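Local coordinates for group B streptococcal R4 surface protein (Streptococcus agalactiae, PDB 6S5X) that is a cell-wall-anchored surface protein implicated in infection, represented here by its most N-terminal Rib domain, an immunoglobulin-like module, at residues P58-V63 / T72-V77; E23-E28 / V43-P48; D16-V21 / T76-D81. All blocks are in the same frame, centred on the assembly; numbering follows the deposited sequence. Where two conformers were deposited one is given.

Contact 1: P58-V63 / T72-V77; sequences PAKVVV and TVDVTV
The flat carboxylate of Asp74 receives Lys60 at OD1: NZ, 2.8 Å away, comes from the syn side but 33° out of the carboxylate plane, making a salt bridge. The same OD1 has Lys60 CG at 3.3 Å, and the two side chains lie side by side, pointing the same way. The lysine chain bends at chi3 (64°) to set CE and again at chi4 to return NZ to the acid. A water donates to OD1 and to Ala59 O, tying the salt bridge to the backbone. Lys60 and Asp74 form a non-hydrogen-bonded antiparallel pair; the flanking pairs Ala59-Val75 and Val61-Val73 are each joined by two reciprocal backbone bonds, Val61 N to Val73 O being 2.9 Å. Val75 N reaches Ala59 O almost straight, at 178° about the hydrogen. Ala59 CB meets Val75 CG2 at 4.0 Å, and Val61 CG2 lies 4.3 Å from Val75 CG2. The salt bridge lies on the face that also bears Pro58, Val62, Thr72 and Thr76; Ala59, Val61, Val73 and Val75 make the opposite face apolar. Strands 55-64 and 70-80 are the hairpin's arms and the middle of the four-stranded sheet; strand 42-45 flanks 55-64, its Phe45 packing on Ala59 and Val61.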
loop_
_atom_site.group_PDB
_atom_site.type_symbol
_atom_site.label_atom_id
_atom_site.label_comp_id
_atom_site.label_asym_id
_atom_site.label_seq_id
_atom_site.Cartn_x
_atom_site.Cartn_y
_atom_site.Cartn_z
ATOM N N PRO A 58 -11.307 -3.458 -2.756
ATOM C CA PRO A 58 -10.209 -2.784 -3.452
ATOM C C PRO A 58 -9.715 -1.622 -2.629
ATOM O O PRO A 58 -10.497 -0.940 -1.956
ATOM C CB PRO A 58 -10.834 -2.314 -4.763
ATOM C CG PRO A 58 -12.304 -2.170 -4.445
ATOM C CD PRO A 58 -12.609 -3.220 -3.408
ATOM N N ALA A 59 -8.401 -1.407 -2.685
ATOM C CA ALA A 59 -7.761 -0.350 -1.931
ATOM C C ALA A 59 -6.594 0.177 -2.742
ATOM O O ALA A 59 -6.134 -0.470 -3.685
ATOM C CB ALA A 59 -7.286 -0.847 -0.571
ATOM N N LYS A 60 -6.105 1.356 -2.359
ATOM C CA LYS A 60 -4.930 1.935 -3.002
ATOM C C LYS A 60 -3.916 2.292 -1.929
ATOM O O LYS A 60 -4.274 2.918 -0.924
ATOM C CB LYS A 60 -5.295 3.181 -3.823
ATOM C CG LYS A 60 -6.228 2.931 -5.007
ATOM C CD LYS A 60 -6.483 4.227 -5.770
ATOM C CE LYS A 60 -5.213 4.779 -6.412
ATOM N NZ LYS A 60 -4.644 3.853 -7.442
ATOM N N VAL A 61 -2.664 1.880 -2.117
ATOM C CA VAL A 61 -1.581 2.275 -1.220
ATOM C C VAL A 61 -0.819 3.420 -1.887
ATOM O O VAL A 61 -0.380 3.301 -3.038
ATOM C CB VAL A 61 -0.648 1.104 -0.889
ATOM C CG1 VAL A 61 0.473 1.564 -0.004
ATOM C CG2 VAL A 61 -1.414 -0.023 -0.215
ATOM N N VAL A 62 -0.713 4.531 -1.175
ATOM C CA VAL A 62 0.081 5.677 -1.595
ATOM C C VAL A 62 1.457 5.565 -0.953
ATOM O O VAL A 62 1.585 5.495 0.273
ATOM C CB VAL A 62 -0.593 7.002 -1.219
ATOM C CG1 VAL A 62 0.266 8.154 -1.692
ATOM C CG2 VAL A 62 -1.953 7.090 -1.842
ATOM N N VAL A 63 2.469 5.530 -1.794
ATOM C CA VAL A 63 3.867 5.383 -1.411
ATOM C C VAL A 63 4.511 6.745 -1.606
ATOM O O VAL A 63 4.559 7.252 -2.732
ATOM C CB VAL A 63 4.568 4.320 -2.264
ATOM C CG1 VAL A 63 6.036 4.153 -1.852
ATOM C CG2 VAL A 63 3.836 3.013 -2.208
ATOM N N THR A 72 1.537 4.995 -6.597
ATOM C CA THR A 72 0.369 4.313 -6.072
ATOM C C THR A 72 0.424 2.851 -6.477
ATOM O O THR A 72 1.050 2.467 -7.474
ATOM C CB THR A 72 -0.916 4.939 -6.574
ATOM O OG1 THR A 72 -0.969 4.798 -7.993
ATOM C CG2 THR A 72 -0.975 6.431 -6.186
ATOM N N VAL A 73 -0.237 2.028 -5.682
ATOM C CA VAL A 73 -0.381 0.621 -6.003
ATOM C C VAL A 73 -1.827 0.251 -5.732
ATOM O O VAL A 73 -2.376 0.641 -4.695
ATOM C CB VAL A 73 0.578 -0.239 -5.156
ATOM C CG1 VAL A 73 0.507 -1.678 -5.559
ATOM C CG2 VAL A 73 2.024 0.325 -5.272
ATOM N N ASP A 74 -2.462 -0.414 -6.696
ATOM C CA ASP A 74 -3.802 -0.957 -6.507
ATOM C C ASP A 74 -3.688 -2.332 -5.861
ATOM O O ASP A 74 -2.972 -3.200 -6.372
ATOM C CB ASP A 74 -4.543 -1.077 -7.845
ATOM C CG ASP A 74 -4.895 0.273 -8.446
ATOM O OD1 ASP A 74 -5.359 1.156 -7.697
ATOM O OD2 ASP A 74 -4.671 0.456 -9.660
ATOM N N VAL A 75 -4.419 -2.559 -4.772
ATOM C CA VAL A 75 -4.389 -3.847 -4.087
ATOM C C VAL A 75 -5.803 -4.268 -3.701
ATOM O O VAL A 75 -6.773 -3.536 -3.867
ATOM C CB VAL A 75 -3.496 -3.835 -2.822
ATOM C CG1 VAL A 75 -2.094 -3.356 -3.166
ATOM C CG2 VAL A 75 -4.093 -2.968 -1.752
ATOM N N THR A 76 -5.893 -5.484 -3.184
ATOM C CA THR A 76 -7.127 -6.060 -2.677
ATOM C C THR A 76 -6.909 -6.463 -1.226
ATOM O O THR A 76 -5.919 -7.121 -0.908
ATOM C CB THR A 76 -7.529 -7.304 -3.473
ATOM O OG1 THR A 76 -7.740 -6.965 -4.844
ATOM C CG2 THR A 76 -8.817 -7.870 -2.897
ATOM N N VAL A 77 -7.833 -6.085 -0.350
ATOM C CA VAL A 77 -7.847 -6.607 1.007
ATOM C C VAL A 77 -9.014 -7.571 1.106
ATOM O O VAL A 77 -10.175 -7.152 0.999
ATOM C CB VAL A 77 -7.964 -5.496 2.047
ATOM C CG1 VAL A 77 -8.062 -6.091 3.422
ATOM C CG2 VAL A 77 -6.735 -4.595 1.984
HETATM O O HOH W 1 -7.814 0.075 -5.908
#

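Contact 2: E23-E28 / V43-P48; sequences ETPKAE and VAFETP
Val43, the first touching residue of 43-48, presents CG2 to the side chain of Glu28, 3.6 Å from Glu28 CG and equally far from Glu28 CD. Glu28 bends at chi2 (83°), which sets CD where it can lie against this methyl. One water bridges the Glu28 carboxylate and the backbone N-H of Val43, donating to Glu28 OE2 and accepting from Val43 N at 3.0 Å. Ala44 turns its own CB away, yet its CA lies 3.7 Å from Ala27 CB, and the same Ala27 CB lies 3.6 Å from Phe45 N. Over one face of the Phe45 ring, offset toward the rim, sits Ala27 CA, 3.9 Å from the ring centroid and 25° off its normal, a CH-pi contact. Pro25 O approaches the edge near the ring plane, 3.6 Å from Phe45 CE2, and Pro25 CG also reaches CE2, at 4.1 Å. No direct hydrogen bond crosses between the segments. The loop after strand 17-20, with the 3-10 turn beginning at Ala27, thus lies against strand 42-45, one of the two edge strands. Val43 and Phe45 also touch Val61 of the adjacent strand 55-64, while Gln17 of strand 17-20 meets both Pro25 and Phe45.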
loop_
_atom_site.group_PDB
_atom_site.type_symbol
_atom_site.label_atom_id
_atom_site.label_comp_id
_atom_site.label_asym_id
_atom_site.label_seq_id
_atom_site.Cartn_x
_atom_site.Cartn_y
_atom_site.Cartn_z
ATOM N N GLU A 23 -10.992 -6.374 11.700
ATOM C CA GLU A 23 -9.572 -6.097 11.877
ATOM C C GLU A 23 -9.201 -4.871 11.052
ATOM O O GLU A 23 -9.858 -4.543 10.064
ATOM C CB GLU A 23 -8.729 -7.305 11.459
ATOM C CG GLU A 23 -8.897 -8.526 12.361
ATOM C CD GLU A 23 -7.903 -9.657 12.077
ATOM O OE1 GLU A 23 -7.584 -9.935 10.910
ATOM O OE2 GLU A 23 -7.415 -10.255 13.054
ATOM N N THR A 24 -8.116 -4.215 11.430
ATOM C CA THR A 24 -7.698 -3.022 10.690
ATOM C C THR A 24 -6.389 -3.299 9.965
ATOM O O THR A 24 -5.343 -3.468 10.618
ATOM C CB THR A 24 -7.568 -1.801 11.605
ATOM O OG1 THR A 24 -8.808 -1.611 12.307
ATOM C CG2 THR A 24 -7.226 -0.546 10.759
ATOM N N PRO A 25 -6.391 -3.419 8.642
ATOM C CA PRO A 25 -5.145 -3.735 7.948
ATOM C C PRO A 25 -4.187 -2.563 7.978
ATOM O O PRO A 25 -4.600 -1.400 8.062
ATOM C CB PRO A 25 -5.597 -4.035 6.507
ATOM C CG PRO A 25 -6.888 -3.270 6.338
ATOM C CD PRO A 25 -7.517 -3.257 7.706
ATOM N N LYS A 26 -2.905 -2.899 7.875
ATOM C CA LYS A 26 -1.834 -1.921 7.727
ATOM C C LYS A 26 -1.386 -1.847 6.263
ATOM O O LYS A 26 -1.214 -2.870 5.583
ATOM C CB LYS A 26 -0.667 -2.291 8.636
ATOM C CG LYS A 26 -1.009 -2.371 10.132
ATOM C CD LYS A 26 0.270 -2.640 10.936
ATOM C CE LYS A 26 0.054 -2.587 12.460
ATOM N NZ LYS A 26 -1.192 -3.235 12.926
ATOM N N ALA A 27 -1.161 -0.623 5.790
ATOM C CA ALA A 27 -0.741 -0.444 4.403
ATOM C C ALA A 27 0.587 -1.139 4.137
ATOM O O ALA A 27 0.815 -1.656 3.029
ATOM C CB ALA A 27 -0.623 1.045 4.084
ATOM N N GLU A 28 1.467 -1.191 5.142
ATOM C CA GLU A 28 2.749 -1.874 4.973
ATOM C C GLU A 28 2.576 -3.338 4.561
ATOM O O GLU A 28 3.413 -3.892 3.848
ATOM C CB GLU A 28 3.566 -1.813 6.273
ATOM C CG GLU A 28 4.177 -0.434 6.592
ATOM C CD GLU A 28 3.234 0.537 7.273
ATOM O OE1 GLU A 28 2.077 0.177 7.534
ATOM O OE2 GLU A 28 3.667 1.674 7.560
ATOM N N VAL A 43 4.093 4.626 3.594
ATOM C CA VAL A 43 2.996 3.997 2.884
ATOM C C VAL A 43 1.716 4.225 3.684
ATOM O O VAL A 43 1.730 4.240 4.924
ATOM C CB VAL A 43 3.242 2.494 2.641
ATOM C CG1 VAL A 43 4.445 2.275 1.757
ATOM C CG2 VAL A 43 3.429 1.798 3.929
ATOM N N ALA A 44 0.628 4.489 2.973
ATOM C CA ALA A 44 -0.658 4.698 3.607
ATOM C C ALA A 44 -1.750 4.261 2.663
ATOM O O ALA A 44 -1.613 4.372 1.442
ATOM C CB ALA A 44 -0.846 6.171 3.988
ATOM N N PHE A 45 -2.860 3.798 3.227
ATOM C CA PHE A 45 -4.024 3.592 2.377
ATOM C C PHE A 45 -4.580 4.943 1.945
ATOM O O PHE A 45 -4.591 5.899 2.713
ATOM C CB PHE A 45 -5.103 2.789 3.094
ATOM C CG PHE A 45 -4.778 1.340 3.226
ATOM C CD1 PHE A 45 -4.618 0.546 2.115
ATOM C CD2 PHE A 45 -4.615 0.784 4.470
ATOM C CE1 PHE A 45 -4.322 -0.796 2.229
ATOM C CE2 PHE A 45 -4.334 -0.567 4.603
ATOM C CZ PHE A 45 -4.173 -1.348 3.477
ATOM N N GLU A 46 -5.017 5.040 0.692
ATOM C CA GLU A 46 -5.595 6.304 0.253
ATOM C C GLU A 46 -6.845 6.619 1.059
ATOM O O GLU A 46 -7.126 7.779 1.387
ATOM C CB GLU A 46 -5.906 6.257 -1.235
ATOM C CG GLU A 46 -6.348 7.604 -1.772
ATOM C CD GLU A 46 -6.582 7.596 -3.270
ATOM O OE1 GLU A 46 -7.458 6.839 -3.730
ATOM O OE2 GLU A 46 -5.884 8.347 -3.985
ATOM N N THR A 47 -7.637 5.588 1.342
ATOM C CA THR A 47 -8.888 5.678 2.065
ATOM C C THR A 47 -8.959 4.523 3.052
ATOM O O THR A 47 -8.470 3.432 2.750
ATOM C CB THR A 47 -10.039 5.586 1.057
ATOM O OG1 THR A 47 -9.961 6.717 0.183
ATOM C CG2 THR A 47 -11.345 5.574 1.771
ATOM N N PRO A 48 -9.533 4.718 4.236
ATOM C CA PRO A 48 -9.706 3.593 5.155
ATOM C C PRO A 48 -10.424 2.411 4.516
ATOM O O PRO A 48 -11.331 2.568 3.697
ATOM C CB PRO A 48 -10.521 4.210 6.294
ATOM C CG PRO A 48 -10.175 5.672 6.257
ATOM C CD PRO A 48 -10.042 5.982 4.809
HETATM O O HOH W 2 4.634 4.379 6.514
#

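Contact 3: D16-V21 / T76-D81; sequences DQQVNV and TVKVVD
Gln17 O takes the N-H of Lys78 at 2.8 Å, and from there the parallel pairing alternates: Lys78 O accepts Val19 N, at 2.8 Å and nearly along the C=O axis (172°), then Val19 O accepts Val80 N. Val80 O closes the series by accepting Val21 N, 3.0 Å away, with the donor tilted 33° from the carbonyl plane. At the start, Gln17 N to Thr76 O is a weak 3.4 Å bond, and Thr76 N makes another weak one to Asp16 OD1; a water donating to that OD1 also hydrogen-bonds Thr76 OG1. Gln17 NE2 bonds to Ser30 OG and Lys26 O in the loop. Val19 CG2 is 4.0 Å from both Val77 CG1 and Val79 CG2; beyond the ladder, Val21 CG2 meets Val79 CG1. On the face of Gln18 and Asn20, Val80 CG2 sits between its backbone N and carbonyl carbon (chi1 -58° puts CG1 anti to the latter), 3.3 Å from Asn20 OD1. The side chains of Gln18 and Val80 cross at about a right angle, Gln18 CD 3.9 Å from Val80 CG1. Three near-axial bonds and the tilted one at Val21 probably supply most of the hold on strand 70-80; the Asp16 end, with weak bonds and water, is probably held less firmly.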
loop_
_atom_site.group_PDB
_atom_site.type_symbol
_atom_site.label_atom_id
_atom_site.label_comp_id
_atom_site.label_asym_id
_atom_site.label_seq_id
_atom_site.Cartn_x
_atom_site.Cartn_y
_atom_site.Cartn_z
ATOM N N ASP A 16 -1.667 -8.609 -1.976
ATOM C CA ASP A 16 -2.969 -8.873 -1.380
ATOM C C ASP A 16 -2.764 -9.331 0.058
ATOM O O ASP A 16 -1.771 -9.986 0.397
ATOM C CB ASP A 16 -3.710 -9.919 -2.226
ATOM C CG ASP A 16 -4.056 -9.396 -3.634
ATOM O OD1 ASP A 16 -3.836 -8.174 -3.882
ATOM O OD2 ASP A 16 -4.531 -10.190 -4.484
ATOM N N GLN A 17 -3.682 -8.947 0.918
ATOM C CA GLN A 17 -3.673 -9.449 2.279
ATOM C C GLN A 17 -5.085 -9.859 2.645
ATOM O O GLN A 17 -6.063 -9.460 2.005
ATOM C CB GLN A 17 -3.062 -8.421 3.273
ATOM C CG GLN A 17 -3.719 -7.074 3.416
ATOM C CD GLN A 17 -3.136 -6.270 4.613
ATOM O OE1 GLN A 17 -3.119 -6.734 5.753
ATOM N NE2 GLN A 17 -2.654 -5.075 4.330
ATOM N N GLN A 18 -5.152 -10.757 3.623
ATOM C CA GLN A 18 -6.409 -11.301 4.114
ATOM C C GLN A 18 -6.521 -10.934 5.580
ATOM O O GLN A 18 -5.544 -11.064 6.335
ATOM C CB GLN A 18 -6.464 -12.805 3.920
ATOM C CG GLN A 18 -7.769 -13.401 4.416
ATOM C CD GLN A 18 -7.808 -14.889 4.257
ATOM O OE1 GLN A 18 -7.760 -15.399 3.145
ATOM N NE2 GLN A 18 -7.888 -15.604 5.379
ATOM N N VAL A 19 -7.702 -10.459 5.978
ATOM C CA VAL A 19 -7.959 -10.116 7.366
ATOM C C VAL A 19 -9.351 -10.612 7.737
ATOM O O VAL A 19 -10.183 -10.899 6.875
ATOM C CB VAL A 19 -7.840 -8.605 7.672
ATOM C CG1 VAL A 19 -6.449 -8.065 7.266
ATOM C CG2 VAL A 19 -8.944 -7.805 6.982
ATOM N N ASN A 20 -9.598 -10.680 9.044
ATOM C CA ASN A 20 -10.911 -11.039 9.548
ATOM C C ASN A 20 -11.785 -9.799 9.667
ATOM O O ASN A 20 -11.304 -8.663 9.783
ATOM C CB ASN A 20 -10.793 -11.728 10.900
ATOM C CG ASN A 20 -10.056 -13.042 10.811
ATOM O OD1 ASN A 20 -10.186 -13.771 9.840
ATOM N ND2 ASN A 20 -9.219 -13.311 11.802
ATOM N N VAL A 21 -13.095 -10.030 9.628
ATOM C CA VAL A 21 -14.043 -8.946 9.845
ATOM C C VAL A 21 -13.651 -8.164 11.087
ATOM O O VAL A 21 -13.341 -8.748 12.130
ATOM C CB VAL A 21 -15.478 -9.483 9.995
ATOM C CG1 VAL A 21 -16.397 -8.385 10.479
ATOM C CG2 VAL A 21 -15.988 -10.023 8.647
ATOM N N THR A 76 -5.893 -5.484 -3.184
ATOM C CA THR A 76 -7.127 -6.060 -2.677
ATOM C C THR A 76 -6.909 -6.463 -1.226
ATOM O O THR A 76 -5.919 -7.121 -0.908
ATOM C CB THR A 76 -7.529 -7.304 -3.473
ATOM O OG1 THR A 76 -7.740 -6.965 -4.844
ATOM C CG2 THR A 76 -8.817 -7.870 -2.897
ATOM N N VAL A 77 -7.833 -6.085 -0.350
ATOM C CA VAL A 77 -7.847 -6.607 1.007
ATOM C C VAL A 77 -9.014 -7.571 1.106
ATOM O O VAL A 77 -10.175 -7.152 0.999
ATOM C CB VAL A 77 -7.964 -5.496 2.047
ATOM C CG1 VAL A 77 -8.062 -6.091 3.422
ATOM C CG2 VAL A 77 -6.735 -4.595 1.984
ATOM N N LYS A 78 -8.723 -8.855 1.309
ATOM C CA LYS A 78 -9.775 -9.860 1.422
ATOM C C LYS A 78 -10.196 -9.959 2.883
ATOM O O LYS A 78 -9.354 -10.179 3.760
ATOM C CB LYS A 78 -9.306 -11.214 0.897
ATOM C CG LYS A 78 -10.403 -12.302 0.935
ATOM C CD LYS A 78 -9.895 -13.667 0.452
ATOM C CE LYS A 78 -11.006 -14.711 0.513
ATOM N NZ LYS A 78 -10.530 -16.076 0.147
ATOM N N VAL A 79 -11.477 -9.726 3.151
ATOM C CA VAL A 79 -12.030 -9.791 4.502
ATOM C C VAL A 79 -12.852 -11.061 4.604
ATOM O O VAL A 79 -13.722 -11.313 3.762
ATOM C CB VAL A 79 -12.888 -8.561 4.839
ATOM C CG1 VAL A 79 -13.353 -8.642 6.287
ATOM C CG2 VAL A 79 -12.081 -7.291 4.570
ATOM N N VAL A 80 -12.562 -11.870 5.607
ATOM C CA VAL A 80 -13.272 -13.128 5.801
ATOM C C VAL A 80 -13.954 -13.117 7.161
ATOM O O VAL A 80 -13.447 -12.553 8.133
ATOM C CB VAL A 80 -12.329 -14.352 5.683
ATOM C CG1 VAL A 80 -11.631 -14.373 4.331
ATOM C CG2 VAL A 80 -11.305 -14.337 6.793
ATOM N N ASP A 81 -15.098 -13.804 7.233
ATOM C CA ASP A 81 -15.768 -14.066 8.502
ATOM C C ASP A 81 -15.163 -15.322 9.121
ATOM O O ASP A 81 -15.285 -16.400 8.530
ATOM C CB ASP A 81 -17.264 -14.245 8.250
ATOM C CG ASP A 81 -18.021 -14.684 9.471
ATOM O OD1 ASP A 81 -17.383 -14.973 10.502
ATOM O OD2 ASP A 81 -19.266 -14.730 9.390
HETATM O O HOH W 3 -5.160 -6.884 -6.271
#

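Overall arrangement
Contacts 1 and 3 are pairings within one mixed sheet, ordered 17-20, 70-80, 55-64, 42-45; contact 2 lays a loop on its edge strand 42-45. Contact 1 is the central hairpin, its centre about 5 Å from the chain centre, and shares strand 70-80, with Thr76 and Val77 in common, with contact 3, whose centre is about 14 Å from the chain centre. Both are partly buried and use backbone ladders, one antiparallel with a salt bridge, the other parallel. Contact 2 is a surface contact of ring, methyl and water. Backbone pairing of Lys60 with Glu46 and Val62 with Ala44 joins it to contact 1; Gln17 of contact 3 also packs near Pro25 and Phe45.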